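Local coordinates for catechol 2,3-dioxygenase (Rhodococcus sp. dk17, PDB 2WL9) that cleaves the aromatic ring of catechols next to the paired hydroxyls, using molecular oxygen and an active-site iron, as a type I extradiol dioxygenase, at the interface of chains A and B. Sequence-based numbering; all coordinates share one arbitrary frame. Chains: chain A/B, Catechol 2,3-dioxygenase.

Contact 1 and contact 2 are two patches of the same A–B interface, their C-alpha centres about 18 Å apart, and they share no residue. In contact 1 the start of helix 72-84 of chain A meets an arginine of helix 157-167, which strand 170-173 of chain B helps to hold, in a small, mainly apolar touch. Contact 2 joins loop segments of both chains by a salt bridge, paired backbone bonds and a water. Contact 2 therefore appears to give the chains their register, with contact 1 adding packing to one flank. Both patches lie within the deposited eight-copy assembly; whether this is the oligomer in solution the structure alone does not show.

Contact 1: the interface of chains A and B. Residues chain A 72-73; chain B 165, 171.
B:Arg165 sets CG anti to its carbonyl carbon (chi1 -73°) and then runs extended from CG to NE, which carries the guanidinium from helix 157-167 to A:Pro72 and A:Val73. On the other side, A:Val73 places CG1 anti to the backbone N (chi1 -178°), turning the CG2 branch towards the arginine. That methyl meets the aliphatic part of the chain, CG2 of A:Val73 lying 3.7 Å from CD of B:Arg165, with NE only slightly farther away. The two side chains slide past one another in opposite directions, so the valine touches the arginine along its shaft. A:Pro72 takes the far end: its ring carbon CG sits 3.3 Å from NH2 of B:Arg165, over a face of the guanidinium near its rim, and the two side chains cross obliquely. The guanidinium is steadied within its own chain. NH2 of B:Arg165 donates to the backbone O of B:Gly171 over 3.0 Å, nearly straight at the hydrogen (175°), with the acceptor at the guanidinium edge and in its plane. Seen from the carbonyl, the donor is slightly tilted from the plane. This bond ties the end of helix 157-167 to strand 170-173 and helps fix the rotation of the group that the proline meets. About 102 Å² of protein surface is hidden here. The patch probably serves as a packing contact, seating the first turn of helix 72-84 against an arginine of the neighbouring subunit held by a bond within its own chain.

Contact 2: the interface of chains A and B. Residues chain A 47, 122, 124, 126-127; chain B 245, 276-278.
The charged link joins A:Arg47 to B:Glu276, the guanidinium meeting the carboxylate end-on with one nitrogen to each oxygen. NH2 of A:Arg47 forms the salt bridge with OE2 of B:Glu276 at 2.5 Å, the oxygen lying in the guanidinium plane but approached from above the carboxylate plane. NH1 of A:Arg47 reaches OE1 of B:Glu276 at 3.0 Å on its syn side but tilted out of the carboxylate plane; the two planes are turned 54° apart. OE1 also accepts the phenol OH of B:Tyr278 at 2.6 Å, on the anti side and tilted out towards the opposite face, so two donors help fix the carboxylate's rotation. Backbone bonds run alongside: N of B:His277 donates to O of A:Pro122 at 3.0 Å, and N of A:Val124 to O of B:His277 at 2.8 Å, the latter almost in line with the carbonyl (174°). One water bridges NH1 of A:Arg47, OG1 of A:Thr126 and the backbone O of B:Ser245. Apolar packing centres on A:Val124. With CG1 anti to the backbone N (chi1 -176°), that branch lies over one face of the A:Arg47 guanidinium, towards its rim, while CG2 lies 3.8 Å from CG of B:Glu276. CB of A:Val124 stands 3.7 Å from CE2 of B:Tyr278, the side chains pointing the same way. In the fold, the chain A loop following strand 115-120 pairs with the segment from B:Glu276 to B:Tyr278, between strands 261-266 and 283-284, while A:Arg47 comes from the loop after strand 40-44.

Contact 1: the interface of chains A and B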
ATOM      1  N   PRO A  72      13.197 -31.877 -11.243  1.00 20.02           N
ATOM      2  CA  PRO A  72      13.773 -32.943 -12.064  1.00 20.14           C
ATOM      3  C   PRO A  72      13.752 -32.660 -13.568  1.00 20.47           C
ATOM      4  O   PRO A  72      14.669 -33.081 -14.281  1.00 20.24           O
ATOM      5  CB  PRO A  72      12.892 -34.157 -11.734  1.00 20.57           C
ATOM      6  CG  PRO A  72      11.629 -33.587 -11.197  1.00 20.21           C
ATOM      7  CD  PRO A  72      12.033 -32.352 -10.471  1.00 20.25           C
ATOM      8  N   VAL A  73      12.718 -31.965 -14.045  1.00 20.50           N
ATOM      9  CA  VAL A  73      12.622 -31.608 -15.468  1.00 21.44           C
ATOM     10  C   VAL A  73      13.724 -30.615 -15.829  1.00 21.14           C
ATOM     11  O   VAL A  73      14.408 -30.778 -16.843  1.00 21.34           O
ATOM     12  CB  VAL A  73      11.234 -31.017 -15.852  1.00 21.41           C
ATOM     13  CG1 VAL A  73      11.171 -30.720 -17.351  1.00 22.40           C
ATOM     14  CG2 VAL A  73      10.112 -31.978 -15.458  1.00 22.70           C
TER
ATOM     15  N   ARG B 165       2.579 -34.702 -15.772  1.00 19.96           N
ATOM     16  CA  ARG B 165       3.432 -33.630 -16.296  1.00 19.89           C
ATOM     17  C   ARG B 165       2.959 -33.186 -17.675  1.00 19.98           C
ATOM     18  O   ARG B 165       2.957 -31.996 -17.976  1.00 19.92           O
ATOM     19  CB  ARG B 165       4.906 -34.031 -16.323  1.00 19.83           C
ATOM     20  CG  ARG B 165       5.523 -34.066 -14.944  1.00 19.95           C
ATOM     21  CD  ARG B 165       7.039 -34.026 -14.955  1.00 20.62           C
ATOM     22  NE  ARG B 165       7.546 -34.126 -13.585  1.00 20.05           N
ATOM     23  CZ  ARG B 165       8.384 -35.060 -13.150  1.00 22.19           C
ATOM     24  NH1 ARG B 165       8.854 -35.985 -13.978  1.00 22.33           N
ATOM     25  NH2 ARG B 165       8.763 -35.065 -11.876  1.00 22.35           N
ATOM     26  N   GLY B 171       5.631 -31.153 -10.187  1.00 21.26           N
ATOM     27  CA  GLY B 171       5.974 -31.640  -8.861  1.00 20.72           C
ATOM     28  C   GLY B 171       6.955 -32.790  -8.884  1.00 20.78           C
ATOM     29  O   GLY B 171       7.610 -33.049  -9.900  1.00 21.17           O
TER

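Contact 2: the interface of chains A and B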
ATOM      1  N   ARG A  47      15.831 -22.981   7.286  1.00 17.72           N
ATOM      2  CA  ARG A  47      14.939 -24.150   7.279  1.00 18.26           C
ATOM      3  C   ARG A  47      15.589 -25.448   6.766  1.00 17.59           C
ATOM      4  O   ARG A  47      15.267 -26.538   7.247  1.00 17.43           O
ATOM      5  CB  ARG A  47      13.731 -23.857   6.398  1.00 18.76           C
ATOM      6  CG  ARG A  47      12.469 -23.358   7.083  1.00 21.55           C
ATOM      7  CD  ARG A  47      11.280 -23.562   6.114  1.00 24.27           C
ATOM      8  NE  ARG A  47      11.719 -23.352   4.733  1.00 24.98           N
ATOM      9  CZ  ARG A  47      11.170 -23.893   3.645  1.00 26.17           C
ATOM     10  NH1 ARG A  47      10.109 -24.695   3.719  1.00 25.97           N
ATOM     11  NH2 ARG A  47      11.694 -23.618   2.463  1.00 26.62           N
ATOM     12  N   PRO A 122      16.105 -29.998  -1.962  1.00 15.08           N
ATOM     13  CA  PRO A 122      16.824 -30.068  -0.689  1.00 15.04           C
ATOM     14  C   PRO A 122      15.924 -30.605   0.412  1.00 15.49           C
ATOM     15  O   PRO A 122      14.705 -30.374   0.382  1.00 15.62           O
ATOM     16  CB  PRO A 122      17.152 -28.605  -0.391  1.00 15.03           C
ATOM     17  CG  PRO A 122      16.081 -27.837  -1.105  1.00 14.60           C
ATOM     18  CD  PRO A 122      15.884 -28.599  -2.381  1.00 15.17           C
ATOM     19  N   VAL A 124      14.400 -30.238   3.825  1.00 16.50           N
ATOM     20  CA  VAL A 124      14.039 -29.112   4.678  1.00 17.16           C
ATOM     21  C   VAL A 124      13.514 -29.666   6.004  1.00 18.25           C
ATOM     22  O   VAL A 124      12.650 -30.558   6.027  1.00 17.73           O
ATOM     23  CB  VAL A 124      12.987 -28.206   3.969  1.00 17.60           C
ATOM     24  CG1 VAL A 124      12.655 -26.967   4.799  1.00 17.16           C
ATOM     25  CG2 VAL A 124      13.494 -27.789   2.596  1.00 16.80           C
ATOM     26  N   THR A 126      11.613 -28.445   8.476  1.00 21.87           N
ATOM     27  CA  THR A 126      10.634 -27.471   8.931  1.00 23.00           C
ATOM     28  C   THR A 126      10.275 -27.720  10.394  1.00 23.28           C
ATOM     29  O   THR A 126      10.124 -26.767  11.164  1.00 24.24           O
ATOM     30  CB  THR A 126       9.380 -27.481   8.019  1.00 23.02           C
ATOM     31  OG1 THR A 126       9.795 -27.361   6.654  1.00 24.05           O
ATOM     32  CG2 THR A 126       8.432 -26.317   8.347  1.00 23.97           C
ATOM     33  N   SER A 127      10.192 -28.996  10.778  1.00 23.02           N
ATOM     34  CA  SER A 127       9.739 -29.405  12.120  1.00 23.24           C
ATOM     35  C   SER A 127      10.636 -28.982  13.288  1.00 22.72           C
ATOM     36  O   SER A 127      10.181 -28.905  14.430  1.00 22.68           O
ATOM     37  CB  SER A 127       9.539 -30.919  12.169  1.00 23.34           C
ATOM     38  OG  SER A 127      10.765 -31.591  11.948  1.00 23.73           O
TER
ATOM     39  N   SER B 245       4.607 -30.830   6.755  1.00 22.28           N
ATOM     40  CA  SER B 245       5.681 -29.878   6.461  1.00 22.24           C
ATOM     41  C   SER B 245       5.587 -29.285   5.054  1.00 22.23           C
ATOM     42  O   SER B 245       6.132 -28.205   4.794  1.00 22.36           O
ATOM     43  CB  SER B 245       7.056 -30.509   6.687  1.00 22.36           C
ATOM     44  OG  SER B 245       7.212 -30.892   8.038  1.00 22.17           O
ATOM     45  N   GLU B 276      11.146 -29.085  -2.894  1.00 19.46           N
ATOM     46  CA  GLU B 276      11.666 -29.333  -1.545  1.00 19.06           C
ATOM     47  C   GLU B 276      11.223 -30.725  -1.109  1.00 18.35           C
ATOM     48  O   GLU B 276      10.228 -31.245  -1.615  1.00 18.15           O
ATOM     49  CB  GLU B 276      11.084 -28.317  -0.548  1.00 19.05           C
ATOM     50  CG  GLU B 276      11.641 -26.898  -0.613  1.00 20.16           C
ATOM     51  CD  GLU B 276      10.938 -25.926   0.342  1.00 21.42           C
ATOM     52  OE1 GLU B 276      10.157 -26.360   1.217  1.00 21.50           O
ATOM     53  OE2 GLU B 276      11.181 -24.709   0.228  1.00 21.63           O
ATOM     54  N   HIS B 277      11.934 -31.328  -0.161  1.00 18.25           N
ATOM     55  CA  HIS B 277      11.429 -32.556   0.459  1.00 17.92           C
ATOM     56  C   HIS B 277      11.622 -32.577   1.979  1.00 17.95           C
ATOM     57  O   HIS B 277      12.404 -31.798   2.528  1.00 17.45           O
ATOM     58  CB  HIS B 277      11.971 -33.831  -0.228  1.00 18.24           C
ATOM     59  CG  HIS B 277      13.327 -34.260   0.241  1.00 17.44           C
ATOM     60  ND1 HIS B 277      14.495 -33.784  -0.316  1.00 18.32           N
ATOM     61  CD2 HIS B 277      13.700 -35.141   1.197  1.00 18.71           C
ATOM     62  CE1 HIS B 277      15.530 -34.346   0.283  1.00 17.90           C
ATOM     63  NE2 HIS B 277      15.075 -35.168   1.212  1.00 17.69           N
ATOM     64  N   TYR B 278      10.883 -33.464   2.645  1.00 18.07           N
ATOM     65  CA  TYR B 278      10.810 -33.482   4.103  1.00 18.80           C
ATOM     66  C   TYR B 278      10.912 -34.909   4.615  1.00 19.37           C
ATOM     67  O   TYR B 278      10.714 -35.858   3.855  1.00 18.93           O
ATOM     68  CB  TYR B 278       9.497 -32.831   4.565  1.00 18.51           C
ATOM     69  CG  TYR B 278       9.170 -31.576   3.783  1.00 18.82           C
ATOM     70  CD1 TYR B 278       8.315 -31.617   2.685  1.00 18.00           C
ATOM     71  CD2 TYR B 278       9.744 -30.348   4.123  1.00 18.86           C
ATOM     72  CE1 TYR B 278       8.035 -30.473   1.945  1.00 18.27           C
ATOM     73  CE2 TYR B 278       9.455 -29.189   3.392  1.00 18.92           C
ATOM     74  CZ  TYR B 278       8.599 -29.265   2.304  1.00 18.94           C
ATOM     75  OH  TYR B 278       8.314 -28.135   1.571  1.00 19.45           O
TER
HETATM   76  O   HOH W   1       8.096 -26.297   4.893  1.00 29.64           O